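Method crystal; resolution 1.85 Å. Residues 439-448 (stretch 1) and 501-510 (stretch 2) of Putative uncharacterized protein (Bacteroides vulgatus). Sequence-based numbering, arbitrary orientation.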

ATOM      1  N   TRP A 439       3.219   0.933  -4.414  1.00 11.24           N
ATOM      2  CA  TRP A 439       3.793   0.024  -5.371  1.00  8.40           C
ATOM      3  C   TRP A 439       2.717  -0.628  -6.250  1.00 11.46           C
ATOM      4  O   TRP A 439       2.919  -0.787  -7.431  1.00 12.55           O
ATOM      5  N   ALA A 440       1.589  -1.025  -5.661  1.00 10.57           N
ATOM      6  CA  ALA A 440       0.509  -1.625  -6.422  1.00 11.48           C
ATOM      7  C   ALA A 440       0.029  -0.666  -7.487  1.00 11.47           C
ATOM      8  O   ALA A 440      -0.121  -1.040  -8.647  1.00 11.07           O
ATOM      9  N   GLU A 441      -0.182   0.585  -7.112  1.00  9.99           N
ATOM     10  CA  GLU A 441      -0.664   1.580  -8.078  1.00 11.60           C
ATOM     11  C   GLU A 441       0.361   1.948  -9.137  1.00 11.86           C
ATOM     12  O   GLU A 441       0.015   2.238 -10.299  1.00 10.23           O
ATOM     13  N   GLN A 442       1.627   1.929  -8.776  1.00 10.10           N
ATOM     14  CA  GLN A 442       2.669   2.149  -9.767  1.00 12.13           C
ATOM     15  C   GLN A 442       2.698   1.051 -10.842  1.00 12.31           C
ATOM     16  O   GLN A 442       2.841   1.326 -12.039  1.00 11.24           O
ATOM     17  N   ARG A 443       2.528  -0.193 -10.400  1.00 12.61           N
ATOM     18  CA  ARG A 443       2.454  -1.320 -11.322  1.00 10.96           C
ATOM     19  C   ARG A 443       1.191  -1.283 -12.162  1.00 12.28           C
ATOM     20  O   ARG A 443       1.228  -1.614 -13.341  1.00 12.70           O
ATOM     21  N   ARG A 444       0.089  -0.847 -11.555  1.00 10.98           N
ATOM     22  CA  ARG A 444      -1.196  -0.847 -12.215  1.00 10.25           C
ATOM     23  C   ARG A 444      -1.241   0.243 -13.291  1.00 13.44           C
ATOM     24  O   ARG A 444      -1.681   0.003 -14.420  1.00 12.32           O
ATOM     25  N   THR A 445      -0.735   1.427 -12.963  1.00 12.01           N
ATOM     26  CA  THR A 445      -0.923   2.596 -13.860  1.00 12.23           C
ATOM     27  C   THR A 445       0.322   3.053 -14.607  1.00 11.42           C
ATOM     28  O   THR A 445       0.222   3.878 -15.534  1.00 11.84           O
ATOM     29  N   GLY A 446       1.501   2.627 -14.146  1.00 11.86           N
ATOM     30  CA  GLY A 446       2.773   3.144 -14.662  1.00 11.25           C
ATOM     31  C   GLY A 446       3.251   4.435 -14.011  1.00 12.12           C
ATOM     32  O   GLY A 446       4.305   4.983 -14.389  1.00 12.83           O
ATOM     33  N   TYR A 447       2.495   4.912 -13.019  1.00 11.70           N
ATOM     34  CA  TYR A 447       2.755   6.184 -12.369  1.00 10.89           C
ATOM     35  C   TYR A 447       2.928   6.007 -10.861  1.00 10.60           C
ATOM     36  O   TYR A 447       2.314   5.133 -10.256  1.00 10.22           O
ATOM     37  N   PRO A 448       3.788   6.829 -10.246  1.00 11.93           N
ATOM     38  CA  PRO A 448       4.664   7.787 -10.902  1.00 11.96           C
ATOM     39  C   PRO A 448       5.749   7.079 -11.690  1.00 14.20           C
ATOM     40  O   PRO A 448       5.943   5.859 -11.518  1.00 11.20           O
ATOM     41  N   ARG A 501       3.081 -10.130 -15.301  1.00 11.60           N
ATOM     42  CA  ARG A 501       2.046  -9.195 -14.913  1.00 13.99           C
ATOM     43  C   ARG A 501       0.903  -9.874 -14.154  1.00 13.53           C
ATOM     44  O   ARG A 501       0.403 -10.949 -14.555  1.00 12.66           O
ATOM     45  N   LEU A 502       0.443  -9.199 -13.101  1.00 11.95           N
ATOM     46  CA  LEU A 502      -0.763  -9.628 -12.401  1.00 12.00           C
ATOM     47  C   LEU A 502      -1.997  -9.312 -13.232  1.00 13.01           C
ATOM     48  O   LEU A 502      -1.923  -8.539 -14.191  1.00 13.36           O
ATOM     49  N   TRP A 503      -3.113  -9.953 -12.893  1.00 14.47           N
ATOM     50  CA  TRP A 503      -4.362  -9.810 -13.627  1.00 15.14           C
ATOM     51  C   TRP A 503      -4.770  -8.340 -13.848  1.00 12.43           C
ATOM     52  O   TRP A 503      -5.150  -7.957 -14.962  1.00 13.39           O
ATOM     53  N   TRP A 504      -4.675  -7.512 -12.812  1.00 11.76           N
ATOM     54  CA  TRP A 504      -5.071  -6.095 -12.945  1.00 12.85           C
ATOM     55  C   TRP A 504      -4.090  -5.192 -13.666  1.00 12.09           C
ATOM     56  O   TRP A 504      -4.410  -4.030 -13.927  1.00 13.21           O
ATOM     57  N   ASP A 505      -2.940  -5.742 -14.025  1.00 11.46           N
ATOM     58  CA  ASP A 505      -1.858  -5.035 -14.708  1.00 11.46           C
ATOM     59  C   ASP A 505      -1.957  -5.383 -16.190  1.00 13.36           C
ATOM     60  O   ASP A 505      -1.552  -6.476 -16.608  1.00 13.97           O
ATOM     61  N   THR A 506      -2.513  -4.464 -16.973  1.00 13.18           N
ATOM     62  CA  THR A 506      -2.692  -4.679 -18.418  1.00 14.33           C
ATOM     63  C   THR A 506      -1.543  -4.089 -19.224  1.00 16.22           C
ATOM     64  O   THR A 506      -1.478  -4.263 -20.429  1.00 17.50           O
ATOM     65  N   GLY A 507      -0.658  -3.349 -18.578  1.00 16.77           N
ATOM     66  CA  GLY A 507       0.447  -2.712 -19.278  1.00 19.47           C
ATOM     67  C   GLY A 507       0.075  -1.379 -19.893  1.00 24.60           C
ATOM     68  O   GLY A 507       0.928  -0.723 -20.477  1.00 27.20           O
ATOM     69  N   LYS A 508      -1.192  -0.973 -19.797  1.00 23.91           N
ATOM     70  CA  LYS A 508      -1.569   0.367 -20.230  1.00 25.20           C
ATOM     71  C   LYS A 508      -2.867   0.794 -19.601  1.00 24.81           C
ATOM     72  O   LYS A 508      -3.639  -0.031 -19.136  1.00 27.96           O
ATOM     73  N   ASN A 509      -3.092   2.097 -19.563  1.00 20.69           N
ATOM     74  CA  ASN A 509      -4.313   2.614 -19.020  1.00 20.47           C
ATOM     75  C   ASN A 509      -5.323   2.620 -20.149  1.00 25.07           C
ATOM     76  O   ASN A 509      -5.062   3.152 -21.231  1.00 25.72           O
ATOM     77  N   ASN A 510      -6.441   1.945 -19.900  1.00 26.53           N
ATOM     78  CA  ASN A 510      -7.524   1.770 -20.862  1.00 29.59           C
ATOM     79  C   ASN A 510      -8.681   2.598 -20.318  1.00 30.09           C
ATOM     80  O   ASN A 510      -9.184   2.308 -19.214  1.00 24.32           O
TER

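The contact between the two stretches is modest, burying 415 Å² in all, and it joins the last turns of a helix, residues 439-445, to a segment without regular secondary structure. Trp504, Asn509 and Arg443 cover the most surface, with Arg444 close behind.

Trp504 occupies the third position of a type I turn from Leu502 to Asp505, closed by a hydrogen bond from Asp505 N to Leu502 O of 3.0 Å. Its CA-to-CB bond points sideways, but a p rotamer at chi1 (49°) with chi2 at -119° brings the far end of the indole to the helix. There Trp504 CH2 lies 3.5 Å from Ala440 O, Trp504 CZ3 3.6 Å from Arg444 N, and Trp504 CE3 3.6 Å from Arg444 CG. A broad, flat ring suits this place because it can cover helix backbone and side chains together. The small methyl of Ala440 lets the indole come near the main chain, with Ala440 CB 4.4 Å from Trp504 CZ2. Since Ala440 O already accepts the helical hydrogen bond from Arg444 N at 2.9 Å, the ring covers a backbone pair whose polar needs are met.

Arg443 leaves the helix sideways, with chi1 m and chi2 t, and its guanidinium meets Trp504 and Leu502. Trp504 CH2 lies over one face of this group, 3.9 Å from Arg443 NH1, and Leu502 CD1 approaches the same NH1 obliquely at 3.7 Å. Leu502 points toward the helix, with chi1 m and chi2 t. The planar guanidinium can meet such apolar neighbours while its N-H groups bond in other directions: Arg443 NE donates to Trp439 O at 3.3 Å.

Arg444 takes chi1 t and an off-well chi2 of -102°. Its aliphatic portion meets the indole, whereas its end leads away to a salt bridge with Glu441, in which Arg444 NH2 donates to Glu441 OE1 at 2.7 Å and Arg444 NE donates to Glu441 OE2 at 3.0 Å.

At the helix end, Asn509 points toward stretch 1 with chi1 m (-61°). Asn509 ND2 donates to Thr445 O at 2.9 Å, the sole direct hydrogen bond between the stretches, and also lies 3.5 Å from Tyr447 CE2. An amide is apt here, offering a donor to a carbonyl where the helix finishes. Thr445, chi1 p, turns its hydroxyl back to donate from Thr445 OG1 to Glu441 O at 2.8 Å. Gly446 then adopts a positive phi, at which a CB would be jammed against the preceding carbonyl oxygen.

Waters fill the space between. Water 1 lies within hydrogen-bonding distance of Arg443 O (2.9 Å) and Asp505 OD1 (2.7 Å) and links them; Asp505 OD1 is the carboxylate oxygen that Arg501 NH1 holds in a 2.9 Å salt bridge. Water 2 donates to Arg444 O and Trp504 O, both at 2.8 Å, and accepts from Thr506 N at 3.0 Å. Water 3 lies 3.1 Å from Arg444 O and 3.2 Å from Asn509 OD1, the latter contact weak.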

ATOM      1  CB  TRP A 439       4.654  -1.032  -4.674  1.00 11.41           C
ATOM      2  CG  TRP A 439       5.412  -1.927  -5.670  1.00 10.02           C
ATOM      3  CD1 TRP A 439       5.972  -1.534  -6.842  1.00 10.79           C
ATOM      4  CD2 TRP A 439       5.712  -3.334  -5.528  1.00  9.93           C
ATOM      5  NE1 TRP A 439       6.571  -2.613  -7.478  1.00 11.20           N
ATOM      6  CE2 TRP A 439       6.423  -3.727  -6.684  1.00 11.88           C
ATOM      7  CE3 TRP A 439       5.416  -4.303  -4.548  1.00 10.18           C
ATOM      8  CZ2 TRP A 439       6.861  -5.022  -6.874  1.00 13.33           C
ATOM      9  CZ3 TRP A 439       5.838  -5.589  -4.744  1.00 13.52           C
ATOM     10  CH2 TRP A 439       6.560  -5.945  -5.903  1.00 12.48           C
ATOM     11  CB  ALA A 440      -0.637  -2.017  -5.511  1.00  9.92           C
ATOM     12  CB  GLU A 441      -1.206   2.807  -7.348  1.00 12.65           C
ATOM     13  CG  GLU A 441      -2.565   2.531  -6.762  1.00 13.97           C
ATOM     14  CD  GLU A 441      -3.609   2.374  -7.837  1.00 18.45           C
ATOM     15  OE1 GLU A 441      -4.094   3.440  -8.306  1.00 16.56           O
ATOM     16  OE2 GLU A 441      -3.941   1.211  -8.214  1.00 14.18           O
ATOM     17  CB  GLN A 442       4.016   2.270  -9.076  1.00 11.93           C
ATOM     18  CG  GLN A 442       5.166   2.586 -10.017  1.00 12.74           C
ATOM     19  CD  GLN A 442       5.844   1.362 -10.602  1.00 17.19           C
ATOM     20  OE1 GLN A 442       5.720   0.254 -10.084  1.00 13.87           O
ATOM     21  NE2 GLN A 442       6.599   1.573 -11.670  1.00 16.55           N
ATOM     22  CB  ARG A 443       2.573  -2.652 -10.578  1.00  8.69           C
ATOM     23  CG  ARG A 443       3.973  -2.848  -9.981  1.00 11.78           C
ATOM     24  CD  ARG A 443       4.083  -4.119  -9.199  1.00 12.19           C
ATOM     25  NE  ARG A 443       3.452  -3.963  -7.883  1.00  9.90           N
ATOM     26  CZ  ARG A 443       2.739  -4.901  -7.261  1.00 11.57           C
ATOM     27  NH1 ARG A 443       2.546  -6.090  -7.830  1.00 11.85           N
ATOM     28  NH2 ARG A 443       2.213  -4.643  -6.072  1.00 13.30           N
ATOM     29  CB  ARG A 444      -2.300  -0.637 -11.164  1.00 12.81           C
ATOM     30  CG  ARG A 444      -3.702  -1.088 -11.580  1.00 17.61           C
ATOM     31  CD  ARG A 444      -4.656  -0.011 -12.009  1.00 15.24           C
ATOM     32  NE  ARG A 444      -4.871   1.081 -11.040  1.00 12.34           N
ATOM     33  CZ  ARG A 444      -5.591   2.172 -11.322  1.00 12.62           C
ATOM     34  NH1 ARG A 444      -6.181   2.318 -12.508  1.00 13.28           N
ATOM     35  NH2 ARG A 444      -5.709   3.134 -10.434  1.00 14.24           N
ATOM     36  CB  THR A 445      -1.393   3.810 -13.054  1.00 11.96           C
ATOM     37  OG1 THR A 445      -0.335   4.248 -12.187  1.00 10.48           O
ATOM     38  CG2 THR A 445      -2.648   3.474 -12.209  1.00 12.57           C
ATOM     39  CB  TYR A 447       1.621   7.164 -12.638  1.00 11.03           C
ATOM     40  CG  TYR A 447       1.329   7.376 -14.123  1.00 13.69           C
ATOM     41  CD1 TYR A 447       2.341   7.705 -15.014  1.00 12.75           C
ATOM     42  CD2 TYR A 447       0.037   7.250 -14.627  1.00 10.88           C
ATOM     43  CE1 TYR A 447       2.091   7.886 -16.388  1.00 15.47           C
ATOM     44  CE2 TYR A 447      -0.232   7.481 -15.994  1.00 11.87           C
ATOM     45  CZ  TYR A 447       0.814   7.766 -16.872  1.00 13.27           C
ATOM     46  OH  TYR A 447       0.551   7.972 -18.223  1.00 14.33           O
ATOM     47  CB  PRO A 448       5.286   8.556  -9.742  1.00 13.23           C
ATOM     48  CG  PRO A 448       5.318   7.547  -8.631  1.00 14.48           C
ATOM     49  CD  PRO A 448       4.064   6.723  -8.815  1.00 11.16           C
ATOM     50  CB  ARG A 501       1.457  -8.475 -16.145  1.00 13.28           C
ATOM     51  CG  ARG A 501       2.417  -7.550 -16.854  1.00 17.63           C
ATOM     52  CD  ARG A 501       1.707  -6.781 -17.935  1.00 20.21           C
ATOM     53  NE  ARG A 501       2.649  -6.089 -18.808  1.00 17.63           N
ATOM     54  CZ  ARG A 501       3.207  -4.908 -18.559  1.00 20.64           C
ATOM     55  NH1 ARG A 501       2.950  -4.220 -17.445  1.00 13.70           N
ATOM     56  NH2 ARG A 501       4.045  -4.400 -19.450  1.00 22.21           N
ATOM     57  CB  LEU A 502      -0.823  -8.989 -11.022  1.00 14.19           C
ATOM     58  CG  LEU A 502       0.382  -9.338 -10.149  1.00 15.13           C
ATOM     59  CD1 LEU A 502       0.213  -8.749  -8.759  1.00 12.75           C
ATOM     60  CD2 LEU A 502       0.587 -10.881 -10.104  1.00 11.24           C
ATOM     61  CB  TRP A 503      -5.482 -10.593 -12.920  1.00 14.01           C
ATOM     62  CG  TRP A 503      -6.883 -10.352 -13.464  1.00 14.05           C
ATOM     63  CD1 TRP A 503      -7.414 -10.803 -14.646  1.00 17.71           C
ATOM     64  CD2 TRP A 503      -7.918  -9.608 -12.819  1.00 16.66           C
ATOM     65  NE1 TRP A 503      -8.728 -10.387 -14.761  1.00 17.07           N
ATOM     66  CE2 TRP A 503      -9.058  -9.649 -13.655  1.00 14.54           C
ATOM     67  CE3 TRP A 503      -8.010  -8.945 -11.594  1.00 17.50           C
ATOM     68  CZ2 TRP A 503     -10.267  -9.037 -13.301  1.00 17.96           C
ATOM     69  CZ3 TRP A 503      -9.205  -8.309 -11.256  1.00 16.52           C
ATOM     70  CH2 TRP A 503     -10.315  -8.368 -12.101  1.00 17.63           C
ATOM     71  CB  TRP A 504      -5.477  -5.463 -11.615  1.00 10.96           C
ATOM     72  CG  TRP A 504      -4.559  -5.645 -10.419  1.00 11.70           C
ATOM     73  CD1 TRP A 504      -4.891  -6.271  -9.246  1.00 11.20           C
ATOM     74  CD2 TRP A 504      -3.231  -5.127 -10.220  1.00 14.18           C
ATOM     75  NE1 TRP A 504      -3.861  -6.199  -8.357  1.00 12.76           N
ATOM     76  CE2 TRP A 504      -2.822  -5.515  -8.926  1.00  9.48           C
ATOM     77  CE3 TRP A 504      -2.349  -4.398 -11.002  1.00 10.42           C
ATOM     78  CZ2 TRP A 504      -1.589  -5.165  -8.400  1.00 10.03           C
ATOM     79  CZ3 TRP A 504      -1.127  -4.074 -10.506  1.00 12.24           C
ATOM     80  CH2 TRP A 504      -0.737  -4.469  -9.209  1.00 12.23           C
ATOM     81  CB  ASP A 505      -0.515  -5.502 -14.112  1.00 13.77           C
ATOM     82  CG  ASP A 505       0.701  -4.904 -14.792  1.00 17.83           C
ATOM     83  OD1 ASP A 505       0.547  -4.128 -15.764  1.00 14.02           O
ATOM     84  OD2 ASP A 505       1.820  -5.221 -14.336  1.00 16.88           O
ATOM     85  CB  THR A 506      -3.995  -4.032 -18.910  1.00 16.70           C
ATOM     86  OG1 THR A 506      -3.942  -2.624 -18.645  1.00 15.10           O
ATOM     87  CG2 THR A 506      -5.196  -4.638 -18.195  1.00 17.18           C
ATOM     88  CB  LYS A 508      -1.650   0.479 -21.751  1.00 27.30           C
ATOM     89  CG  LYS A 508      -2.824  -0.209 -22.399  1.00 34.57           C
ATOM     90  CD  LYS A 508      -2.707  -0.076 -23.925  1.00 47.22           C
ATOM     91  CE  LYS A 508      -3.973  -0.545 -24.648  1.00 55.39           C
ATOM     92  NZ  LYS A 508      -4.403  -1.913 -24.226  1.00 54.33           N
ATOM     93  CB  ASN A 509      -4.069   3.967 -18.356  1.00 18.72           C
ATOM     94  CG  ASN A 509      -3.094   3.841 -17.211  1.00 14.54           C
ATOM     95  OD1 ASN A 509      -3.283   2.976 -16.353  1.00 13.38           O
ATOM     96  ND2 ASN A 509      -2.036   4.684 -17.186  1.00 12.58           N
ATOM     97  CB  ASN A 510      -7.945   0.281 -20.913  1.00 29.08           C
ATOM     98  CG  ASN A 510      -6.848  -0.643 -21.464  1.00 37.29           C
ATOM     99  OD1 ASN A 510      -6.236  -0.331 -22.475  1.00 37.32           O
ATOM    100  ND2 ASN A 510      -6.607  -1.795 -20.792  1.00 36.49           N
TER
HETATM  101  O   HOH W   1       0.284  -1.486 -16.107  1.00 19.23           O
HETATM  102  O   HOH W   2      -3.327  -1.985 -15.485  1.00 18.03           O
HETATM  103  O   HOH W   3      -0.879   0.990 -17.239  1.00 30.19           O